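Local structure of agarase (6XJ9) at residues T303-I308 with F715-S720; A664-F669 with I710-F715; L678-L683 with E730-G735. The protein is an agarase, a glycoside hydrolase that probably cleaves the beta-1,4 linkages of agarose, the gelling polysaccharide of red algae. One frame throughout, in Å; residues are numbered along the deposited sequence.

Contact 1 (T303-I308 with F715-S720)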
loop_
_atom_site.group_PDB
_atom_site.type_symbol
_atom_site.label_atom_id
_atom_site.label_comp_id
_atom_site.label_asym_id
_atom_site.label_seq_id
_atom_site.Cartn_x
_atom_site.Cartn_y
_atom_site.Cartn_z
ATOM N N THR A 303 12.442 -12.399 14.844
ATOM C CA THR A 303 11.260 -11.922 14.148
ATOM C C THR A 303 10.513 -13.134 13.602
ATOM O O THR A 303 11.107 -14.184 13.343
ATOM C CB THR A 303 11.604 -10.909 13.044
ATOM O OG1 THR A 303 12.376 -11.587 12.048
ATOM C CG2 THR A 303 12.365 -9.708 13.565
ATOM N N GLY A 304 9.191 -12.993 13.468
ATOM C CA GLY A 304 8.382 -14.129 13.068
ATOM C C GLY A 304 6.939 -13.965 13.528
ATOM O O GLY A 304 6.554 -12.891 13.978
ATOM N N ILE A 305 6.186 -15.065 13.441
ATOM C CA ILE A 305 4.739 -15.061 13.483
ATOM C C ILE A 305 4.293 -16.209 14.382
ATOM O O ILE A 305 4.848 -17.312 14.323
ATOM C CB ILE A 305 4.201 -15.218 12.041
ATOM C CG1 ILE A 305 4.489 -13.992 11.169
ATOM C CG2 ILE A 305 2.728 -15.563 12.044
ATOM C CD1 ILE A 305 4.317 -14.219 9.672
ATOM N N ASP A 306 3.237 -15.964 15.160
ATOM C CA ASP A 306 2.729 -16.967 16.078
ATOM C C ASP A 306 1.639 -17.794 15.405
ATOM O O ASP A 306 1.068 -17.381 14.398
ATOM C CB ASP A 306 2.138 -16.329 17.333
ATOM C CG ASP A 306 3.075 -15.416 18.107
ATOM O OD1 ASP A 306 4.235 -15.828 18.365
ATOM O OD2 ASP A 306 2.623 -14.307 18.487
ATOM N N ILE A 307 1.339 -18.951 16.007
ATOM C CA ILE A 307 0.234 -19.811 15.591
ATOM C C ILE A 307 0.498 -20.329 14.172
ATOM O O ILE A 307 -0.331 -20.175 13.267
ATOM C CB ILE A 307 -1.142 -19.114 15.755
ATOM C CG1 ILE A 307 -1.248 -18.375 17.093
ATOM C CG2 ILE A 307 -2.282 -20.114 15.587
ATOM C CD1 ILE A 307 -1.589 -19.270 18.263
ATOM N N ILE A 308 1.667 -20.959 13.994
ATOM C CA ILE A 308 1.966 -21.698 12.773
ATOM C C ILE A 308 1.407 -23.107 12.939
ATOM O O ILE A 308 2.161 -24.061 13.139
ATOM C CB ILE A 308 3.476 -21.745 12.469
ATOM C CG1 ILE A 308 4.177 -20.401 12.693
ATOM C CG2 ILE A 308 3.722 -22.295 11.061
ATOM C CD1 ILE A 308 3.740 -19.313 11.760
ATOM N N PHE A 715 1.138 -11.814 16.108
ATOM C CA PHE A 715 -0.018 -12.691 16.260
ATOM C C PHE A 715 -1.063 -12.320 15.206
ATOM O O PHE A 715 -1.712 -11.288 15.336
ATOM C CB PHE A 715 -0.601 -12.562 17.676
ATOM C CG PHE A 715 -1.679 -13.563 18.030
ATOM C CD1 PHE A 715 -2.997 -13.368 17.635
ATOM C CD2 PHE A 715 -1.383 -14.691 18.786
ATOM C CE1 PHE A 715 -3.987 -14.282 17.968
ATOM C CE2 PHE A 715 -2.372 -15.612 19.107
ATOM C CZ PHE A 715 -3.674 -15.406 18.703
ATOM N N GLN A 716 -1.292 -13.166 14.184
ATOM C CA GLN A 716 -0.834 -14.538 14.013
ATOM C C GLN A 716 -0.722 -14.800 12.501
ATOM O O GLN A 716 -0.834 -13.884 11.697
ATOM C CB GLN A 716 -1.841 -15.489 14.679
ATOM C CG GLN A 716 -3.218 -15.479 14.016
ATOM C CD GLN A 716 -4.313 -16.304 14.652
ATOM O OE1 GLN A 716 -4.126 -16.994 15.643
ATOM N NE2 GLN A 716 -5.507 -16.215 14.096
ATOM N N TYR A 717 -0.529 -16.061 12.112
ATOM C CA TYR A 717 -0.208 -16.413 10.735
ATOM C C TYR A 717 -1.398 -16.156 9.819
ATOM O O TYR A 717 -1.288 -15.462 8.800
ATOM C CB TYR A 717 0.241 -17.881 10.664
ATOM C CG TYR A 717 0.797 -18.354 9.336
ATOM C CD1 TYR A 717 1.330 -17.477 8.399
ATOM C CD2 TYR A 717 0.841 -19.713 9.048
ATOM C CE1 TYR A 717 1.843 -17.928 7.187
ATOM C CE2 TYR A 717 1.344 -20.183 7.846
ATOM C CZ TYR A 717 1.853 -19.290 6.920
ATOM O OH TYR A 717 2.352 -19.779 5.751
ATOM N N ILE A 718 -2.521 -16.758 10.206
ATOM C CA ILE A 718 -3.754 -16.821 9.443
ATOM C C ILE A 718 -4.784 -15.922 10.116
ATOM O O ILE A 718 -4.884 -15.924 11.344
ATOM C CB ILE A 718 -4.257 -18.275 9.444
ATOM C CG1 ILE A 718 -3.182 -19.225 8.915
ATOM C CG2 ILE A 718 -5.567 -18.397 8.675
ATOM C CD1 ILE A 718 -3.188 -20.595 9.556
ATOM N N ASP A 719 -5.549 -15.177 9.307
ATOM C CA ASP A 719 -6.692 -14.432 9.816
ATOM C C ASP A 719 -7.589 -15.368 10.625
ATOM O O ASP A 719 -7.742 -16.552 10.300
ATOM C CB ASP A 719 -7.580 -13.882 8.695
ATOM C CG ASP A 719 -7.139 -12.571 8.088
ATOM O OD1 ASP A 719 -6.581 -11.738 8.816
ATOM O OD2 ASP A 719 -7.415 -12.372 6.881
ATOM N N SER A 720 -8.195 -14.823 11.684
ATOM C CA SER A 720 -9.195 -15.577 12.421
ATOM C C SER A 720 -10.371 -15.833 11.481
ATOM O O SER A 720 -10.567 -15.050 10.556
ATOM C CB SER A 720 -9.630 -14.818 13.642
ATOM O OG SER A 720 -8.673 -14.960 14.683
HETATM O O HOH W 1 -2.683 -18.672 12.749
#
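Ile305 to Ile308 and Phe715 to Tyr717 meet where the first and last strands of what is probably the catalytic (beta/alpha)8 barrel run out into loops, at the seam that closes the barrel. A non-proline cis peptide joins Phe715 to Gln716 at the point where the loops meet. Between residues 303-308 and 715-720 the one direct hydrogen bond runs from Tyr717 N to Asp306 O over 3.1 Å, but at 125° it is bent and weak. A water adds a second link, donating to Ile307 O (2.8 Å) and accepting from Ile718 N (3.2 Å). Isoleucine branches fill in around these bonds. Ile305 sends its CG2, anti to its own backbone nitrogen, against the Tyr717 backbone, with CG2 3.7 Å from Tyr717 CB. Next to it, Ile308 CD1 reaches Tyr717 CG at 3.9 Å, its side chain at about a right angle to the tyrosine. Ile307 CG1 lies 3.6 Å from Phe715 CE2 and 3.5 Å from Gln716 OE1. The glutamine CG sits between backbone N and carbonyl carbon (chi1 65°); beyond it the chain is extended, placing OE1 beside Ile307 while NE2 gives a weak bond to Ile718 O. Asp306 OD1 takes a hydrogen bond from Asn435 N, and the Tyr717 hydroxyl pairs with Arg424 and Thr421. Helix 413-428 packs on Ile305, Ile308 and Tyr717 through Met425, Thr421 and Trp417, while Tyr645 lies against Phe715 and Trp436 against Ile307.

Contact 2 (A664-F669 with I710-F715)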
loop_
_atom_site.group_PDB
_atom_site.type_symbol
_atom_site.label_atom_id
_atom_site.label_comp_id
_atom_site.label_asym_id
_atom_site.label_seq_id
_atom_site.Cartn_x
_atom_site.Cartn_y
_atom_site.Cartn_z
ATOM N N ALA A 664 14.526 -8.723 26.621
ATOM C CA ALA A 664 13.081 -8.913 26.633
ATOM C C ALA A 664 12.605 -9.314 25.240
ATOM O O ALA A 664 13.258 -9.026 24.244
ATOM C CB ALA A 664 12.388 -7.645 27.098
ATOM N N ILE A 665 11.456 -9.997 25.167
ATOM C CA ILE A 665 10.908 -10.320 23.862
ATOM C C ILE A 665 9.413 -10.008 23.875
ATOM O O ILE A 665 8.765 -10.153 24.915
ATOM C CB ILE A 665 11.244 -11.779 23.460
ATOM C CG1 ILE A 665 10.839 -12.063 22.005
ATOM C CG2 ILE A 665 10.617 -12.780 24.433
ATOM C CD1 ILE A 665 11.277 -13.422 21.480
ATOM N N ILE A 666 8.892 -9.524 22.737
ATOM C CA ILE A 666 7.453 -9.348 22.574
ATOM C C ILE A 666 6.873 -10.648 22.012
ATOM O O ILE A 666 7.283 -11.109 20.940
ATOM C CB ILE A 666 7.097 -8.118 21.701
ATOM C CG1 ILE A 666 7.424 -6.792 22.390
ATOM C CG2 ILE A 666 5.632 -8.154 21.299
ATOM C CD1 ILE A 666 6.530 -6.473 23.583
ATOM N N GLY A 667 5.929 -11.231 22.755
ATOM C CA GLY A 667 5.312 -12.501 22.391
ATOM C C GLY A 667 4.253 -12.369 21.301
ATOM O O GLY A 667 4.093 -13.279 20.489
ATOM N N GLU A 668 3.516 -11.250 21.330
ATOM C CA GLU A 668 2.392 -11.006 20.440
ATOM C C GLU A 668 2.189 -9.502 20.283
ATOM O O GLU A 668 2.392 -8.746 21.228
ATOM C CB GLU A 668 1.067 -11.574 20.967
ATOM C CG GLU A 668 1.119 -13.010 21.441
ATOM C CD GLU A 668 -0.087 -13.518 22.217
ATOM O OE1 GLU A 668 -1.149 -12.872 22.185
ATOM O OE2 GLU A 668 0.039 -14.568 22.856
ATOM N N PHE A 669 1.804 -9.113 19.065
ATOM C CA PHE A 669 1.319 -7.793 18.702
ATOM C C PHE A 669 0.641 -7.936 17.341
ATOM O O PHE A 669 0.913 -8.896 16.622
ATOM C CB PHE A 669 2.466 -6.775 18.630
ATOM C CG PHE A 669 3.299 -6.822 17.374
ATOM C CD1 PHE A 669 4.303 -7.770 17.222
ATOM C CD2 PHE A 669 3.076 -5.932 16.335
ATOM C CE1 PHE A 669 5.080 -7.817 16.074
ATOM C CE2 PHE A 669 3.839 -5.992 15.175
ATOM C CZ PHE A 669 4.850 -6.926 15.043
ATOM N N ILE A 710 14.959 -7.867 22.072
ATOM C CA ILE A 710 15.743 -8.613 21.102
ATOM C C ILE A 710 14.828 -9.236 20.046
ATOM O O ILE A 710 15.240 -10.132 19.305
ATOM C CB ILE A 710 16.660 -9.648 21.803
ATOM C CG1 ILE A 710 15.923 -10.611 22.744
ATOM C CG2 ILE A 710 17.754 -8.913 22.560
ATOM C CD1 ILE A 710 14.926 -11.549 22.098
ATOM N N GLY A 711 13.577 -8.767 19.975
ATOM C CA GLY A 711 12.674 -9.283 18.962
ATOM C C GLY A 711 11.206 -9.196 19.360
ATOM O O GLY A 711 10.862 -8.787 20.473
ATOM N N ALA A 712 10.358 -9.595 18.414
ATOM C CA ALA A 712 8.914 -9.539 18.568
ATOM C C ALA A 712 8.285 -10.532 17.600
ATOM O O ALA A 712 8.742 -10.672 16.468
ATOM C CB ALA A 712 8.418 -8.140 18.286
ATOM N N HIS A 713 7.221 -11.193 18.062
ATOM C CA HIS A 713 6.470 -12.114 17.233
ATOM C C HIS A 713 5.064 -11.552 16.990
ATOM O O HIS A 713 4.408 -11.069 17.913
ATOM C CB HIS A 713 6.453 -13.505 17.876
ATOM C CG HIS A 713 7.749 -14.251 17.838
ATOM N ND1 HIS A 713 8.273 -14.868 18.967
ATOM C CD2 HIS A 713 8.611 -14.500 16.827
ATOM C CE1 HIS A 713 9.413 -15.454 18.658
ATOM N NE2 HIS A 713 9.654 -15.238 17.344
ATOM N N TRP A 714 4.621 -11.635 15.730
ATOM C CA TRP A 714 3.326 -11.166 15.267
ATOM C C TRP A 714 2.260 -12.229 15.521
ATOM O O TRP A 714 2.431 -13.400 15.176
ATOM C CB TRP A 714 3.435 -10.865 13.757
ATOM C CG TRP A 714 2.113 -10.636 13.090
ATOM C CD1 TRP A 714 1.219 -11.580 12.673
ATOM C CD2 TRP A 714 1.514 -9.361 12.801
ATOM N NE1 TRP A 714 0.123 -10.978 12.104
ATOM C CE2 TRP A 714 0.271 -9.617 12.188
ATOM C CE3 TRP A 714 1.920 -8.034 12.991
ATOM C CZ2 TRP A 714 -0.568 -8.590 11.756
ATOM C CZ3 TRP A 714 1.088 -7.018 12.570
ATOM C CH2 TRP A 714 -0.139 -7.298 11.968
ATOM N N PHE A 715 1.138 -11.814 16.108
ATOM C CA PHE A 715 -0.018 -12.691 16.260
ATOM C C PHE A 715 -1.063 -12.320 15.206
ATOM O O PHE A 715 -1.712 -11.288 15.336
ATOM C CB PHE A 715 -0.601 -12.562 17.676
ATOM C CG PHE A 715 -1.679 -13.563 18.030
ATOM C CD1 PHE A 715 -2.997 -13.368 17.635
ATOM C CD2 PHE A 715 -1.383 -14.691 18.786
ATOM C CE1 PHE A 715 -3.987 -14.282 17.968
ATOM C CE2 PHE A 715 -2.372 -15.612 19.107
ATOM C CZ PHE A 715 -3.674 -15.406 18.703
HETATM O O HOH W 2 5.999 -15.631 20.721
#
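Ile666 and Ala712 stand side by side as the one bridged pair of two neighbouring parallel strands, their CB atoms 3.7 Å apart. The small methyl of Ala712 leaves a hollow on this face that the Phe669 ring fills, CE1 coming to 4.0 Å from Ala712 CB. Phe669 can fold back there because its CG lies between its backbone N and carbonyl carbon (chi1 79°). The far side of that ring receives Trp714 in a T-shaped stack: the indole edge points at the phenyl face, CE3 of Trp714 is 3.6 Å from CE2 of Phe669, and the planes stand at 86°. On the other face, Gly711 has no side chain, and Ile665 CG1 lies over its carbonyl oxygen at 3.6 Å. Ile665 then wedges between two neighbours, with CB 3.9 Å from Ile710 CD1 and CD1 3.9 Å from His713 CE1. Glu668 and Phe715 run alongside each other in the same direction, the carboxylate held by Tyr645 and Arg619. Four backbone bonds, from Ile710 N on Ala664 O to Phe715 N on Phe669 O, lace the pair; Ile666 N to Gly711 O is the straightest (3.1 Å, 177°), while a water bridges Gly667 O and His713 ND1. Helix 689-704 links the strands and sets Tyr699 and Met700 over the Ile666, Ala712 and Phe669 face, the beta-alpha-beta crossover that is the repeating unit of a (beta/alpha)8 barrel.

Contact 3 (L678-L683 with E730-G735)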
loop_
_atom_site.group_PDB
_atom_site.type_symbol
_atom_site.label_atom_id
_atom_site.label_comp_id
_atom_site.label_asym_id
_atom_site.label_seq_id
_atom_site.Cartn_x
_atom_site.Cartn_y
_atom_site.Cartn_z
ATOM N N LEU A 678 -12.982 -8.446 6.870
ATOM C CA LEU A 678 -13.391 -9.010 8.146
ATOM C C LEU A 678 -14.175 -7.960 8.926
ATOM O O LEU A 678 -14.024 -6.764 8.690
ATOM C CB LEU A 678 -12.169 -9.486 8.941
ATOM C CG LEU A 678 -11.383 -10.654 8.328
ATOM C CD1 LEU A 678 -10.454 -11.268 9.360
ATOM C CD2 LEU A 678 -12.322 -11.721 7.783
ATOM N N PHE A 679 -14.984 -8.426 9.881
ATOM C CA PHE A 679 -15.925 -7.570 10.597
ATOM C C PHE A 679 -15.308 -6.971 11.857
ATOM O O PHE A 679 -15.982 -6.231 12.575
ATOM C CB PHE A 679 -17.185 -8.363 10.947
ATOM C CG PHE A 679 -17.857 -8.906 9.715
ATOM C CD1 PHE A 679 -18.244 -8.048 8.695
ATOM C CD2 PHE A 679 -18.031 -10.272 9.546
ATOM C CE1 PHE A 679 -18.830 -8.543 7.540
ATOM C CE2 PHE A 679 -18.631 -10.762 8.397
ATOM C CZ PHE A 679 -19.028 -9.898 7.400
ATOM N N HIS A 680 -14.035 -7.303 12.115
ATOM C CA HIS A 680 -13.333 -6.812 13.287
ATOM C C HIS A 680 -11.873 -6.601 12.911
ATOM O O HIS A 680 -11.183 -7.549 12.528
ATOM C CB HIS A 680 -13.490 -7.802 14.450
ATOM C CG HIS A 680 -13.219 -7.222 15.799
ATOM N ND1 HIS A 680 -12.180 -6.340 16.034
ATOM C CD2 HIS A 680 -13.818 -7.425 16.990
ATOM C CE1 HIS A 680 -12.170 -6.006 17.309
ATOM N NE2 HIS A 680 -13.173 -6.646 17.907
ATOM N N PRO A 681 -11.374 -5.344 12.941
ATOM C CA PRO A 681 -9.967 -5.086 12.647
ATOM C C PRO A 681 -9.052 -5.654 13.732
ATOM O O PRO A 681 -7.886 -5.941 13.467
ATOM C CB PRO A 681 -9.882 -3.558 12.532
ATOM C CG PRO A 681 -11.065 -3.042 13.320
ATOM C CD PRO A 681 -12.131 -4.118 13.245
ATOM N N GLY A 682 -9.587 -5.846 14.943
ATOM C CA GLY A 682 -8.790 -6.405 16.026
ATOM C C GLY A 682 -8.585 -5.404 17.160
ATOM O O GLY A 682 -9.489 -4.642 17.496
ATOM N N LEU A 683 -7.383 -5.414 17.746
ATOM C CA LEU A 683 -7.138 -4.629 18.944
ATOM C C LEU A 683 -6.560 -3.273 18.565
ATOM O O LEU A 683 -6.930 -2.268 19.160
ATOM C CB LEU A 683 -6.212 -5.410 19.888
ATOM C CG LEU A 683 -6.884 -6.554 20.638
ATOM C CD1 LEU A 683 -5.857 -7.466 21.282
ATOM C CD2 LEU A 683 -7.836 -6.007 21.691
ATOM N N GLU A 730 -13.543 -14.729 18.572
ATOM C CA GLU A 730 -12.579 -13.760 18.065
ATOM C C GLU A 730 -12.537 -13.859 16.533
ATOM O O GLU A 730 -12.292 -14.930 15.993
ATOM C CB GLU A 730 -11.216 -14.074 18.695
ATOM C CG GLU A 730 -10.248 -12.907 18.811
ATOM C CD GLU A 730 -9.128 -13.094 19.838
ATOM O OE1 GLU A 730 -7.935 -13.018 19.446
ATOM O OE2 GLU A 730 -9.435 -13.300 21.042
ATOM N N ASN A 731 -12.740 -12.733 15.842
ATOM C CA ASN A 731 -12.915 -12.736 14.390
ATOM C C ASN A 731 -12.126 -11.598 13.745
ATOM O O ASN A 731 -12.635 -10.923 12.849
ATOM C CB ASN A 731 -14.395 -12.752 13.967
ATOM C CG ASN A 731 -15.215 -11.563 14.432
ATOM O OD1 ASN A 731 -14.851 -10.886 15.395
ATOM N ND2 ASN A 731 -16.327 -11.295 13.748
ATOM N N TYR A 732 -10.862 -11.441 14.162
ATOM C CA TYR A 732 -10.045 -10.278 13.832
ATOM C C TYR A 732 -9.199 -10.490 12.580
ATOM O O TYR A 732 -8.789 -11.612 12.282
ATOM C CB TYR A 732 -8.959 -10.062 14.890
ATOM C CG TYR A 732 -9.399 -9.842 16.314
ATOM C CD1 TYR A 732 -10.707 -9.500 16.628
ATOM C CD2 TYR A 732 -8.472 -9.889 17.349
ATOM C CE1 TYR A 732 -11.090 -9.260 17.936
ATOM C CE2 TYR A 732 -8.845 -9.650 18.665
ATOM C CZ TYR A 732 -10.160 -9.329 18.958
ATOM O OH TYR A 732 -10.543 -9.087 20.247
ATOM N N ASN A 733 -8.855 -9.370 11.926
ATOM C CA ASN A 733 -7.820 -9.286 10.905
ATOM C C ASN A 733 -6.433 -9.311 11.557
ATOM O O ASN A 733 -5.744 -8.289 11.586
ATOM C CB ASN A 733 -8.055 -8.071 9.988
ATOM C CG ASN A 733 -6.992 -7.832 8.927
ATOM O OD1 ASN A 733 -6.620 -6.687 8.655
ATOM N ND2 ASN A 733 -6.517 -8.885 8.278
ATOM N N VAL A 734 -6.020 -10.494 12.042
ATOM C CA VAL A 734 -4.738 -10.701 12.708
ATOM C C VAL A 734 -3.740 -11.415 11.785
ATOM O O VAL A 734 -2.580 -11.604 12.148
ATOM C CB VAL A 734 -4.894 -11.490 14.028
ATOM C CG1 VAL A 734 -5.437 -10.650 15.181
ATOM C CG2 VAL A 734 -5.705 -12.764 13.856
ATOM N N GLY A 735 -4.187 -11.857 10.607
ATOM C CA GLY A 735 -3.368 -12.713 9.756
ATOM C C GLY A 735 -2.334 -11.941 8.939
ATOM O O GLY A 735 -2.614 -10.850 8.441
HETATM O O HOH W 3 -14.568 -10.985 10.968
#
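His680 and Tyr732 stack where two loops from the ends of the last barrel strands cross beside the agarase CBM-like domain. The side chains run alongside each other in the same direction, with the tyrosine edge toward the imidazole face: Tyr732 CE1 lies over the centre of the His680 ring, 3.3 Å from NE2, and the planes are 50° apart. The tyrosine ring is itself sandwiched. Gly682 CA sits over one face in a CH-pi contact, 3.7 Å from the ring centroid, and Glu730 CG covers the opposite face. His680 has CG anti to its backbone nitrogen (chi1 -161°), which leaves the imidazole beside the carbonyl carbon, where ND1 accepts Gly682 N at 2.9 Å from somewhat outside the ring plane. Its carbonyl joins the loops directly, taking Asn733 N at 3.0 Å, nearly in line with the C=O bond. Before it in the chain, Leu678 CD1 lies 3.4 Å from Tyr732 O, and a water accepts from Phe679 N (2.8 Å) and donates to Asn731 O (2.7 Å). Ser159 bonds to Asn731 ND2 and Phe679 O, while Ile172 of strand 169-174 packs on His680 and Pro681, tying both loops to the CBM-like domain. With ND1 used as an acceptor, a neutral His680 would be expected to carry its proton on NE2; Pro681 O, by contrast, is buried with no polar partner in the model.

Contacts 1 and 2 reach the same sheet and share Phe715: strand 709-714 stands between 299-305 and 664-666, pairing the barrel's start with its end. Their centres are 11 Å apart, and Trp714 bonds through its backbone to Gly304 and Asp306. Along the chain, contact 2 falls within the span between the segments of contact 1, while contact 3 alternates with both others. Contact 3, about 13 Å from contact 1 and 19 Å from contact 2 between centres, joins the loops that follow strands 664-666 and 709-714. Val734 O ties it back, receiving Gln716 N and Trp714 NE1. The closure of the probable barrel and its junction with the CBM-like domain are thus connected through a few neighbouring residues.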